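Local coordinates for protein second substrate binding domain of putative amino acid ABC transporter (Streptococcus pneumoniae, PDB 4OEN) that probably binds an amino acid as one substrate-binding domain of an ABC importer, in a two-lobed type II periplasmic binding protein fold, at residues A35-D39 with Q40-I44; T125-Q128 with S129-G132; K136-D140 with G141-Y145; A188-K191 with G192-P195; Q215-L218 with D219-A223. All blocks are in the same frame, centred on the assembly; numbering follows the deposited sequence.

All five contacts are local and follow one another in series, so none nests in or crosses another. Contact 1 turns helix 28-40 into strand 44-47. Far along the chain, contact 2 joins helix 119-126 to the short helix 128-131, and contact 3, adjoining it in sequence, leads strand 134-138 into helix 141-150; these two lie on the far side of the molecule, contact 3 about 40 Å from contact 1 between centres. Contact 4 returns, turning strand 180-190 toward helix 195-210, about 17 Å from contact 1 between centres. Contact 5 ends the chain on helix 213-222, which packs on helix 28-40, the helix whose end forms contact 1.

Contact 1: A35-D39 with Q40-I44; sequences AIAKD and QGFEI. With SO4 (sulfate ion), chain C.
As the chain leaves helix 28-40, F42 N makes a six-to-one bond to A37 O (3.0 Å), while Q40 N still makes an ordinary helical bond to I36 O. This is a glycine C-cap with the six-to-one bond of a Schellman motif; G41 N, however, turns weakly to A37 O. G41 suits its place before strand 44-47 because its positive phi is easy for glycine. F42 folds back over the last turn: with CG between its own N and carbonyl carbon (chi1 60°), the ring lays one face over A37 CA, which sits 3.7 Å from the centroid in a CH-pi contact. The small methyl of A37 touches the ring at CE1 (CB to F42 CE1, 3.6 Å) and lies 4.0 Å from I44 CG2. I36 CG2 lies beside F42 CZ, and Y5 meets the ring edge-to-face. On the polar side the bent Q40 chain swings its amide to D39, whose OD2 also accepts from N207 ND2. Q40 NE2 reaches D39 OD2 at 2.8 Å, on the anti side of the carboxylate, 29° out of its plane. It also donates to sulfate O3 at 3.2 Å.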
loop_
_atom_site.group_PDB
_atom_site.type_symbol
_atom_site.label_atom_id
_atom_site.label_comp_id
_atom_site.label_asym_id
_atom_site.label_seq_id
_atom_site.Cartn_x
_atom_site.Cartn_y
_atom_site.Cartn_z
ATOM N N ALA A 35 -1.538 16.189 -7.680
ATOM C CA ALA A 35 -1.425 17.335 -6.771
ATOM C C ALA A 35 -0.003 17.881 -6.706
ATOM O O ALA A 35 0.204 19.099 -6.569
ATOM C CB ALA A 35 -1.904 16.956 -5.370
ATOM N N ILE A 36 0.971 16.981 -6.783
ATOM C CA ILE A 36 2.367 17.386 -6.745
ATOM C C ILE A 36 2.731 18.113 -8.036
ATOM O O ILE A 36 3.394 19.142 -8.011
ATOM C CB ILE A 36 3.272 16.171 -6.498
ATOM C CG1 ILE A 36 3.127 15.741 -5.036
ATOM C CG2 ILE A 36 4.725 16.482 -6.827
ATOM C CD1 ILE A 36 3.974 14.544 -4.625
ATOM N N ALA A 37 2.273 17.597 -9.169
ATOM C CA ALA A 37 2.562 18.244 -10.441
ATOM C C ALA A 37 2.010 19.664 -10.460
ATOM O O ALA A 37 2.661 20.599 -10.922
ATOM C CB ALA A 37 1.991 17.426 -11.596
ATOM N N LYS A 38 0.810 19.825 -9.926
ATOM C CA LYS A 38 0.168 21.122 -9.911
ATOM C C LYS A 38 0.864 22.071 -8.932
ATOM O O LYS A 38 1.029 23.258 -9.215
ATOM C CB LYS A 38 -1.309 20.965 -9.566
ATOM C CG LYS A 38 -2.076 22.277 -9.583
ATOM C CD LYS A 38 -3.566 22.044 -9.418
ATOM C CE LYS A 38 -4.337 23.355 -9.495
ATOM N NZ LYS A 38 -5.808 23.141 -9.436
ATOM N N ASP A 39 1.278 21.545 -7.783
ATOM C CA ASP A 39 1.969 22.343 -6.770
ATOM C C ASP A 39 3.321 22.844 -7.270
ATOM O O ASP A 39 3.739 23.970 -6.982
ATOM C CB ASP A 39 2.156 21.515 -5.496
ATOM C CG ASP A 39 2.937 22.257 -4.424
ATOM O OD1 ASP A 39 2.335 23.115 -3.758
ATOM O OD2 ASP A 39 4.138 21.971 -4.226
ATOM N N GLN A 40 3.997 21.990 -8.030
ATOM C CA GLN A 40 5.365 22.227 -8.468
ATOM C C GLN A 40 5.452 22.796 -9.878
ATOM O O GLN A 40 6.536 23.115 -10.356
ATOM C CB GLN A 40 6.147 20.917 -8.398
ATOM C CG GLN A 40 6.369 20.454 -6.981
ATOM C CD GLN A 40 7.303 21.367 -6.230
ATOM O OE1 GLN A 40 8.463 21.529 -6.607
ATOM N NE2 GLN A 40 6.805 21.980 -5.155
ATOM N N GLY A 41 4.307 22.896 -10.538
ATOM C CA GLY A 41 4.236 23.537 -11.839
ATOM C C GLY A 41 4.850 22.758 -12.982
ATOM O O GLY A 41 5.374 23.356 -13.924
ATOM N N PHE A 42 4.797 21.435 -12.916
ATOM C CA PHE A 42 5.130 20.655 -14.105
ATOM C C PHE A 42 3.910 19.911 -14.632
ATOM O O PHE A 42 2.903 19.769 -13.940
ATOM C CB PHE A 42 6.318 19.703 -13.857
ATOM C CG PHE A 42 6.113 18.673 -12.771
ATOM C CD1 PHE A 42 5.596 17.412 -13.057
ATOM C CD2 PHE A 42 6.523 18.937 -11.469
ATOM C CE1 PHE A 42 5.456 16.455 -12.054
ATOM C CE2 PHE A 42 6.387 17.996 -10.467
ATOM C CZ PHE A 42 5.847 16.755 -10.749
ATOM N N GLU A 43 3.989 19.509 -15.894
ATOM C CA GLU A 43 2.914 18.762 -16.538
ATOM C C GLU A 43 3.244 17.283 -16.552
ATOM O O GLU A 43 4.411 16.899 -16.629
ATOM C CB GLU A 43 2.683 19.255 -17.968
ATOM C CG GLU A 43 2.038 20.624 -18.063
ATOM C CD GLU A 43 1.490 20.906 -19.449
ATOM O OE1 GLU A 43 1.841 20.164 -20.393
ATOM O OE2 GLU A 43 0.717 21.877 -19.598
ATOM N N ILE A 44 2.209 16.455 -16.463
ATOM C CA ILE A 44 2.403 15.017 -16.543
ATOM C C ILE A 44 1.404 14.383 -17.480
ATOM O O ILE A 44 0.319 14.914 -17.724
ATOM C CB ILE A 44 2.261 14.322 -15.178
ATOM C CG1 ILE A 44 0.885 14.620 -14.575
ATOM C CG2 ILE A 44 3.393 14.731 -14.231
ATOM C CD1 ILE A 44 0.642 13.937 -13.212
HETATM S S SO4 C . 8.535 25.023 -3.471
HETATM O O1 SO4 C . 7.319 25.351 -4.213
HETATM O O2 SO4 C . 8.668 25.926 -2.331
HETATM O O3 SO4 C . 8.472 23.646 -2.997
HETATM O O4 SO4 C . 9.693 25.175 -4.348
#

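Contact 2: T125-Q128 with S129-G132; sequences TENQ and SKYG
Y131 and N127 lie side by side, one helical turn apart, where helix 119-126 breaks and the single-turn helix 128-131 begins, N127 occupying the N-cap position without a capping bond. From CB, 4.0 Å from N127 O, the tyrosine ring runs out past that carbonyl: CD2 comes within 3.5 Å of N127 O, CE2 lies 4.1 Å from N127 CB, and the hydroxyl ends at K130 NZ, which gives it a weak bond. The ring and the N127 amide are inclined by 29°. N127 ND2 bonds back to F123 O of the preceding helix, while CB and OD1 lie alongside the ring near CE2. K130 keeps an extended chain (chi1 -178°) that lays its CG over the middle of one face of the Y131 ring, its CD passing N127 OD1. Y131 N completes the turn on N127 O, and Q128 O takes G132 N at 2.8 Å; G132 is a natural stop, glycine tolerating the positive phi. Q128 sends its amide to Y133 O. Across the break, two waters replace direct i to i+4 bonds: one links T125 O with S129 N, and the other accepts from K130 N and donates to E126 O, each at 2.9 Å.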
loop_
_atom_site.group_PDB
_atom_site.type_symbol
_atom_site.label_atom_id
_atom_site.label_comp_id
_atom_site.label_asym_id
_atom_site.label_seq_id
_atom_site.Cartn_x
_atom_site.Cartn_y
_atom_site.Cartn_z
ATOM N N THR A 125 4.396 -15.995 11.406
ATOM C CA THR A 125 5.143 -17.219 11.601
ATOM C C THR A 125 6.268 -16.999 12.590
ATOM O O THR A 125 6.522 -17.842 13.443
ATOM C CB THR A 125 5.696 -17.752 10.270
ATOM O OG1 THR A 125 4.595 -17.985 9.389
ATOM C CG2 THR A 125 6.441 -19.046 10.499
ATOM N N GLU A 126 6.910 -15.840 12.488
ATOM C CA GLU A 126 8.006 -15.496 13.380
ATOM C C GLU A 126 7.554 -15.240 14.807
ATOM O O GLU A 126 8.343 -15.390 15.735
ATOM C CB GLU A 126 8.757 -14.272 12.859
ATOM C CG GLU A 126 9.588 -14.549 11.600
ATOM C CD GLU A 126 10.891 -15.289 11.872
ATOM O OE1 GLU A 126 11.053 -15.855 12.973
ATOM O OE2 GLU A 126 11.765 -15.303 10.974
ATOM N N ASN A 127 6.297 -14.840 14.984
ATOM C CA ASN A 127 5.812 -14.512 16.327
ATOM C C ASN A 127 4.909 -15.574 16.950
ATOM O O ASN A 127 4.347 -15.385 18.035
ATOM C CB ASN A 127 5.089 -13.175 16.291
ATOM C CG ASN A 127 6.053 -12.021 16.193
ATOM O OD1 ASN A 127 6.629 -11.605 17.199
ATOM N ND2 ASN A 127 6.272 -11.520 14.979
ATOM N N GLN A 128 4.796 -16.707 16.276
ATOM C CA GLN A 128 3.858 -17.730 16.701
ATOM C C GLN A 128 4.201 -18.317 18.073
ATOM O O GLN A 128 3.305 -18.566 18.879
ATOM C CB GLN A 128 3.771 -18.846 15.658
ATOM C CG GLN A 128 2.732 -19.906 15.999
ATOM C CD GLN A 128 2.488 -20.877 14.863
ATOM O OE1 GLN A 128 3.365 -21.106 14.019
ATOM N NE2 GLN A 128 1.295 -21.445 14.825
ATOM N N SER A 129 5.487 -18.532 18.350
ATOM C CA SER A 129 5.891 -19.113 19.624
ATOM C C SER A 129 5.670 -18.120 20.758
ATOM O O SER A 129 5.329 -18.505 21.877
ATOM C CB SER A 129 7.354 -19.554 19.582
ATOM O OG SER A 129 7.518 -20.677 18.737
ATOM N N LYS A 130 5.865 -16.841 20.453
ATOM C CA LYS A 130 5.704 -15.776 21.439
ATOM C C LYS A 130 4.262 -15.686 21.941
ATOM O O LYS A 130 4.029 -15.548 23.152
ATOM C CB LYS A 130 6.154 -14.437 20.842
ATOM C CG LYS A 130 6.079 -13.255 21.814
ATOM C CD LYS A 130 6.658 -12.012 21.180
ATOM C CE LYS A 130 6.645 -10.841 22.142
ATOM N NZ LYS A 130 7.115 -9.611 21.455
ATOM N N TYR A 131 3.294 -15.794 21.026
ATOM C CA TYR A 131 1.902 -15.534 21.392
ATOM C C TYR A 131 0.995 -16.758 21.455
ATOM O O TYR A 131 -0.052 -16.712 22.097
ATOM C CB TYR A 131 1.310 -14.493 20.439
ATOM C CG TYR A 131 2.011 -13.163 20.565
ATOM C CD1 TYR A 131 1.972 -12.448 21.764
ATOM C CD2 TYR A 131 2.712 -12.623 19.499
ATOM C CE1 TYR A 131 2.616 -11.236 21.881
ATOM C CE2 TYR A 131 3.355 -11.410 19.610
ATOM C CZ TYR A 131 3.299 -10.719 20.802
ATOM O OH TYR A 131 3.945 -9.506 20.896
ATOM N N GLY A 132 1.392 -17.852 20.812
ATOM C CA GLY A 132 0.705 -19.122 20.996
ATOM C C GLY A 132 -0.602 -19.305 20.239
ATOM O O GLY A 132 -1.474 -20.066 20.682
HETATM O O HOH W 1 7.534 -18.715 16.140
HETATM O O HOH W 2 7.959 -16.328 18.448
#

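Contact 3: K136-D140 with G141-Y145; sequences KTFAD and GSSMY
D140 OD1 takes the backbone N-H of S143 at 2.8 Å, a fairly straight bond (154°) that meets the oxygen nearly along its C-O axis. Aspartate is well fitted to this N-cap: with CG between its own N and carbonyl carbon (chi1 56°), the short side chain folds back over the first turn of helix 141-150, whose first N-H groups lack an earlier turn, and its charge probably suits the helix dipole. Behind it the backbone adds a weak bond, M144 N to D140 O (3.4 Å). The turn lies between strand 134-138 and the helix of a beta-alpha-beta crossover that ends in strand 155-159; the two strands run parallel to strand 111-115 between them. F138, the last residue of its strand, fills the angle between strand and helix. M144 CA sits over the centre of its ring, 3.6 Å from the centroid, and M144 CB packs 3.7 Å from F138 CG. The flexible methionine crosses the phenylalanine at about a right angle, then bends at chi3; its sulfur makes an oblique Met-aromatic contact and the side chain continues to V156 and K115. At the ring edge S143 OG lies 3.5 Å from F138 CD1.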
loop_
_atom_site.group_PDB
_atom_site.type_symbol
_atom_site.label_atom_id
_atom_site.label_comp_id
_atom_site.label_asym_id
_atom_site.label_seq_id
_atom_site.Cartn_x
_atom_site.Cartn_y
_atom_site.Cartn_z
ATOM N N LYS A 136 -3.847 -20.395 10.156
ATOM C CA LYS A 136 -4.479 -21.049 9.020
ATOM C C LYS A 136 -4.099 -20.268 7.773
ATOM O O LYS A 136 -4.303 -19.059 7.680
ATOM C CB LYS A 136 -5.996 -21.134 9.184
ATOM C CG LYS A 136 -6.683 -21.825 8.015
ATOM C CD LYS A 136 -8.137 -22.132 8.320
ATOM C CE LYS A 136 -8.819 -22.788 7.127
ATOM N NZ LYS A 136 -8.102 -24.021 6.681
ATOM N N THR A 137 -3.522 -20.978 6.815
ATOM C CA THR A 137 -2.988 -20.364 5.609
ATOM C C THR A 137 -3.945 -20.454 4.434
ATOM O O THR A 137 -4.532 -21.509 4.170
ATOM C CB THR A 137 -1.669 -21.033 5.253
ATOM O OG1 THR A 137 -0.830 -21.008 6.415
ATOM C CG2 THR A 137 -0.985 -20.328 4.087
ATOM N N PHE A 138 -4.086 -19.336 3.734
ATOM C CA PHE A 138 -4.978 -19.237 2.592
ATOM C C PHE A 138 -4.258 -18.856 1.310
ATOM O O PHE A 138 -3.290 -18.102 1.314
ATOM C CB PHE A 138 -6.072 -18.213 2.874
ATOM C CG PHE A 138 -6.972 -18.602 3.990
ATOM C CD1 PHE A 138 -8.134 -19.310 3.740
ATOM C CD2 PHE A 138 -6.654 -18.275 5.299
ATOM C CE1 PHE A 138 -8.975 -19.661 4.774
ATOM C CE2 PHE A 138 -7.488 -18.633 6.337
ATOM C CZ PHE A 138 -8.650 -19.318 6.077
ATOM N N ALA A 139 -4.779 -19.367 0.205
ATOM C CA ALA A 139 -4.193 -19.117 -1.108
ATOM C C ALA A 139 -4.664 -17.792 -1.695
ATOM O O ALA A 139 -4.003 -17.217 -2.546
ATOM C CB ALA A 139 -4.531 -20.241 -2.034
ATOM N N ASP A 140 -5.823 -17.321 -1.248
ATOM C CA ASP A 140 -6.367 -16.058 -1.745
ATOM C C ASP A 140 -7.121 -15.337 -0.640
ATOM O O ASP A 140 -7.588 -15.965 0.314
ATOM C CB ASP A 140 -7.291 -16.292 -2.953
ATOM C CG ASP A 140 -8.425 -17.253 -2.650
ATOM O OD1 ASP A 140 -9.410 -16.837 -2.012
ATOM O OD2 ASP A 140 -8.346 -18.431 -3.066
ATOM N N GLY A 141 -7.240 -14.019 -0.777
ATOM C CA GLY A 141 -7.887 -13.200 0.233
ATOM C C GLY A 141 -9.370 -13.490 0.422
ATOM O O GLY A 141 -9.876 -13.449 1.547
ATOM N N SER A 142 -10.077 -13.778 -0.665
ATOM C CA SER A 142 -11.511 -14.072 -0.577
ATOM C C SER A 142 -11.814 -15.231 0.363
ATOM O O SER A 142 -12.731 -15.158 1.184
ATOM C CB SER A 142 -12.084 -14.374 -1.962
ATOM O OG SER A 142 -11.904 -13.270 -2.823
ATOM N N SER A 143 -11.027 -16.296 0.258
ATOM C CA SER A 143 -11.237 -17.467 1.087
ATOM C C SER A 143 -10.951 -17.106 2.534
ATOM O O SER A 143 -11.666 -17.522 3.442
ATOM C CB SER A 143 -10.344 -18.622 0.630
ATOM O OG SER A 143 -10.642 -19.805 1.343
ATOM N N MET A 144 -9.898 -16.327 2.731
ATOM C CA MET A 144 -9.505 -15.917 4.070
ATOM C C MET A 144 -10.585 -15.087 4.754
ATOM O O MET A 144 -10.925 -15.346 5.910
ATOM C CB MET A 144 -8.200 -15.126 4.024
ATOM C CG MET A 144 -7.718 -14.727 5.420
ATOM S SD MET A 144 -6.103 -13.918 5.408
ATOM C CE MET A 144 -6.505 -12.321 4.693
ATOM N N TYR A 145 -11.118 -14.093 4.051
ATOM C CA TYR A 145 -12.133 -13.238 4.672
ATOM C C TYR A 145 -13.478 -13.961 4.806
ATOM O O TYR A 145 -14.266 -13.650 5.703
ATOM C CB TYR A 145 -12.259 -11.916 3.902
ATOM C CG TYR A 145 -11.103 -10.990 4.235
ATOM C CD1 TYR A 145 -11.053 -10.331 5.456
ATOM C CD2 TYR A 145 -10.039 -10.813 3.354
ATOM C CE1 TYR A 145 -9.993 -9.502 5.784
ATOM C CE2 TYR A 145 -8.968 -9.983 3.674
ATOM C CZ TYR A 145 -8.948 -9.334 4.897
ATOM O OH TYR A 145 -7.894 -8.511 5.231
#

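Contact 4: A188-K191 with G192-P195; sequences AVKK and GANP
A single direct backbone hydrogen bond closes the reversal between K190 and A193: A193 N reaches K190 O at 2.8 Å. The donor comes in tilted 32° from the carbonyl plane. G192, third in the turn, has the positive phi that glycine adopts easily. G192 N itself is directed to the carboxylate of D81, on the neighbouring strand 80-82. A water adds an indirect link, accepting from K190 N at 2.9 Å and lying 2.9 Å from N194 OD1, probably donating to it. It joins the last strand residue to the asparagine at the N-cap position of the next helix.

The turn is a type II beta turn, and in this type II periplasmic binding protein fold it leads from the end of strand 180-190 into helix 195-210. P195, which has no backbone N-H to offer, opens that helix.

Van der Waals contact comes from V189 and A193. The valine rotamer (chi1 -59°) directs V189 CG2 at the carbonyl oxygen A193 O, 3.2 Å away, while its CG1 approaches N194 CB at 4.3 Å; the branched side chain also packs on L197 and I198 of the following helix. The small methyl of A193 has its CB 3.9 Å from K190 CB, and 3.3 Å from K190 O.

Charged ends lead elsewhere. K190, fully extended, carries NZ to Q59 O, and K191, bent at chi3, carries its own NZ to A78 O; the long lysine chains span the distance to those carbonyls.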
loop_
_atom_site.group_PDB
_atom_site.type_symbol
_atom_site.label_atom_id
_atom_site.label_comp_id
_atom_site.label_asym_id
_atom_site.label_seq_id
_atom_site.Cartn_x
_atom_site.Cartn_y
_atom_site.Cartn_z
ATOM N N ALA A 188 9.553 6.729 -8.054
ATOM C CA ALA A 188 10.903 6.387 -8.518
ATOM C C ALA A 188 11.175 6.880 -9.919
ATOM O O ALA A 188 10.266 6.980 -10.742
ATOM C CB ALA A 188 11.130 4.865 -8.460
ATOM N N VAL A 189 12.443 7.179 -10.174
ATOM C CA VAL A 189 12.942 7.476 -11.515
ATOM C C VAL A 189 14.081 6.502 -11.802
ATOM O O VAL A 189 14.566 5.810 -10.890
ATOM C CB VAL A 189 13.436 8.933 -11.644
ATOM C CG1 VAL A 189 12.293 9.906 -11.321
ATOM C CG2 VAL A 189 14.601 9.181 -10.716
ATOM N N LYS A 190 14.485 6.411 -13.061
ATOM C CA LYS A 190 15.641 5.583 -13.383
ATOM C C LYS A 190 16.873 6.138 -12.666
ATOM O O LYS A 190 17.075 7.345 -12.648
ATOM C CB LYS A 190 15.861 5.524 -14.895
ATOM C CG LYS A 190 17.011 4.616 -15.302
ATOM C CD LYS A 190 17.156 4.551 -16.810
ATOM C CE LYS A 190 18.305 3.634 -17.198
ATOM N NZ LYS A 190 18.424 3.537 -18.664
ATOM N N LYS A 191 17.673 5.257 -12.059
ATOM C CA LYS A 191 18.899 5.667 -11.372
ATOM C C LYS A 191 19.721 6.604 -12.254
ATOM O O LYS A 191 20.045 6.277 -13.402
ATOM C CB LYS A 191 19.745 4.453 -10.975
ATOM C CG LYS A 191 21.004 4.818 -10.178
ATOM C CD LYS A 191 21.731 3.578 -9.627
ATOM C CE LYS A 191 22.762 3.033 -10.610
ATOM N NZ LYS A 191 23.381 1.750 -10.137
ATOM N N GLY A 192 19.997 7.791 -11.728
ATOM C CA GLY A 192 20.830 8.758 -12.419
ATOM C C GLY A 192 20.078 9.618 -13.415
ATOM O O GLY A 192 20.664 10.488 -14.058
ATOM N N ALA A 193 18.776 9.385 -13.538
ATOM C CA ALA A 193 17.972 10.087 -14.537
ATOM C C ALA A 193 16.964 10.988 -13.862
ATOM O O ALA A 193 16.579 10.745 -12.722
ATOM C CB ALA A 193 17.264 9.098 -15.450
ATOM N N ASN A 194 16.533 12.016 -14.584
ATOM C CA ASN A 194 15.504 12.933 -14.097
ATOM C C ASN A 194 15.613 13.327 -12.623
ATOM O O ASN A 194 14.635 13.212 -11.885
ATOM C CB ASN A 194 14.131 12.323 -14.332
ATOM C CG ASN A 194 13.831 12.126 -15.785
ATOM O OD1 ASN A 194 13.698 10.997 -16.258
ATOM N ND2 ASN A 194 13.729 13.228 -16.515
ATOM N N PRO A 195 16.796 13.799 -12.191
ATOM C CA PRO A 195 16.933 14.117 -10.768
ATOM C C PRO A 195 16.024 15.270 -10.329
ATOM O O PRO A 195 15.606 15.318 -9.172
ATOM C CB PRO A 195 18.416 14.484 -10.637
ATOM C CG PRO A 195 18.803 14.964 -11.986
ATOM C CD PRO A 195 18.023 14.117 -12.946
HETATM O O HOH W 3 13.690 8.301 -15.070
#

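Contact 5: Q215-L218 with D219-A223; sequences QKIL and DKYLA
Q215 has CG anti to its backbone N (chi1 -169°) and then bends sharply at chi2 (61°), which folds its amide back along helix 213-222 to meet, one turn on, D219, whose own CG stands anti to its carbonyl carbon. These are the i and i+4 positions of the last helix of the chain, and the pair makes a side-chain bond on its outer face. Q215 NE2 donates to D219 OD1 at 2.9 Å, reaching the syn side of the carboxylate but 34° out of its plane, with amide and carboxylate turned well apart. The pairing suits the place: the amide offers an N-H to an acceptor that the helix pitch brings within reach. Beneath it the backbone repeats the step, D219 N bonding Q215 O at 2.8 Å.

Toward the end of the helix, i to i+3 bonds, both weak, appear beside the i to i+4 ones. K220 N shares itself between K216 O and, weakly, I217 O, while L218 O holds L222 N at 2.9 Å and takes Y221 N weakly at 3.1 Å. I217 O lies at the edge of the Y221 ring, near its plane, 3.2 Å from Y221 CD2. K220 runs extended with CG over one ring face; its NZ forms a salt bridge with E31 of helix 28-40, and the hydroxyl of Y221 bonds the same E31 as well as T26 and G27.

Apolar residues line the side facing that helix. L218, Y221 and L222 all touch I28, and L218 CD2 passes 4.4 Å from L222 CD1. At the very end A223 OXT of the chain's terminal carboxylate bonds S168 OG.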
loop_
_atom_site.group_PDB
_atom_site.type_symbol
_atom_site.label_atom_id
_atom_site.label_comp_id
_atom_site.label_asym_id
_atom_site.label_seq_id
_atom_site.Cartn_x
_atom_site.Cartn_y
_atom_site.Cartn_z
ATOM N N GLN A 215 -2.960 14.737 3.828
ATOM C CA GLN A 215 -3.771 13.962 4.754
ATOM C C GLN A 215 -5.190 13.776 4.224
ATOM O O GLN A 215 -5.800 12.736 4.440
ATOM C CB GLN A 215 -3.797 14.629 6.132
ATOM C CG GLN A 215 -4.406 13.754 7.225
ATOM C CD GLN A 215 -3.639 12.457 7.439
ATOM O OE1 GLN A 215 -2.410 12.420 7.340
ATOM N NE2 GLN A 215 -4.365 11.385 7.733
ATOM N N LYS A 216 -5.717 14.772 3.520
ATOM C CA LYS A 216 -7.049 14.647 2.944
ATOM C C LYS A 216 -7.108 13.531 1.883
ATOM O O LYS A 216 -8.103 12.810 1.783
ATOM C CB LYS A 216 -7.499 15.975 2.332
ATOM C CG LYS A 216 -7.874 17.029 3.367
ATOM C CD LYS A 216 -8.399 18.273 2.679
ATOM C CE LYS A 216 -8.634 19.400 3.666
ATOM N NZ LYS A 216 -9.014 20.640 2.945
ATOM N N ILE A 217 -6.050 13.399 1.092
ATOM C CA ILE A 217 -5.991 12.329 0.090
ATOM C C ILE A 217 -5.958 10.984 0.794
ATOM O O ILE A 217 -6.705 10.072 0.438
ATOM C CB ILE A 217 -4.758 12.471 -0.815
ATOM C CG1 ILE A 217 -4.857 13.756 -1.634
ATOM C CG2 ILE A 217 -4.609 11.238 -1.713
ATOM C CD1 ILE A 217 -3.608 14.043 -2.471
ATOM N N LEU A 218 -5.087 10.852 1.783
ATOM C CA LEU A 218 -5.017 9.603 2.542
ATOM C C LEU A 218 -6.360 9.263 3.171
ATOM O O LEU A 218 -6.825 8.119 3.082
ATOM C CB LEU A 218 -3.947 9.683 3.630
ATOM C CG LEU A 218 -2.512 9.710 3.120
ATOM C CD1 LEU A 218 -1.542 9.693 4.282
ATOM C CD2 LEU A 218 -2.270 8.529 2.190
ATOM N N ASP A 219 -6.989 10.253 3.799
ATOM C CA ASP A 219 -8.239 10.017 4.515
ATOM C C ASP A 219 -9.359 9.520 3.601
ATOM O O ASP A 219 -10.232 8.755 4.022
ATOM C CB ASP A 219 -8.691 11.289 5.232
ATOM C CG ASP A 219 -7.809 11.644 6.407
ATOM O OD1 ASP A 219 -7.035 10.772 6.863
ATOM O OD2 ASP A 219 -7.912 12.795 6.892
ATOM N N LYS A 220 -9.337 9.961 2.349
ATOM C CA LYS A 220 -10.379 9.595 1.406
ATOM C C LYS A 220 -10.401 8.083 1.202
ATOM O O LYS A 220 -11.468 7.464 1.128
ATOM C CB LYS A 220 -10.166 10.308 0.065
ATOM C CG LYS A 220 -11.099 9.842 -1.039
ATOM C CD LYS A 220 -10.849 10.613 -2.326
ATOM C CE LYS A 220 -11.790 10.152 -3.425
ATOM N NZ LYS A 220 -11.535 10.874 -4.701
ATOM N N TYR A 221 -9.208 7.500 1.132
ATOM C CA TYR A 221 -9.071 6.077 0.836
ATOM C C TYR A 221 -8.965 5.200 2.075
ATOM O O TYR A 221 -9.384 4.041 2.066
ATOM C CB TYR A 221 -7.847 5.884 -0.056
ATOM C CG TYR A 221 -8.072 6.546 -1.374
ATOM C CD1 TYR A 221 -8.789 5.886 -2.374
ATOM C CD2 TYR A 221 -7.582 7.820 -1.638
ATOM C CE1 TYR A 221 -9.036 6.488 -3.587
ATOM C CE2 TYR A 221 -7.815 8.431 -2.867
ATOM C CZ TYR A 221 -8.539 7.755 -3.836
ATOM O OH TYR A 221 -8.804 8.332 -5.070
ATOM N N LEU A 222 -8.435 5.758 3.156
ATOM C CA LEU A 222 -8.062 4.925 4.291
ATOM C C LEU A 222 -8.839 5.251 5.563
ATOM O O LEU A 222 -8.660 4.590 6.590
ATOM C CB LEU A 222 -6.552 5.050 4.553
ATOM C CG LEU A 222 -5.630 4.695 3.381
ATOM C CD1 LEU A 222 -4.194 4.956 3.774
ATOM C CD2 LEU A 222 -5.820 3.236 2.990
ATOM N N ALA A 223 -9.719 6.247 5.499
ATOM C CA ALA A 223 -10.466 6.656 6.691
ATOM C C ALA A 223 -11.923 7.016 6.397
ATOM O O ALA A 223 -12.604 7.596 7.251
ATOM C CB ALA A 223 -9.763 7.836 7.379
ATOM O OXT ALA A 223 -12.461 6.741 5.321
#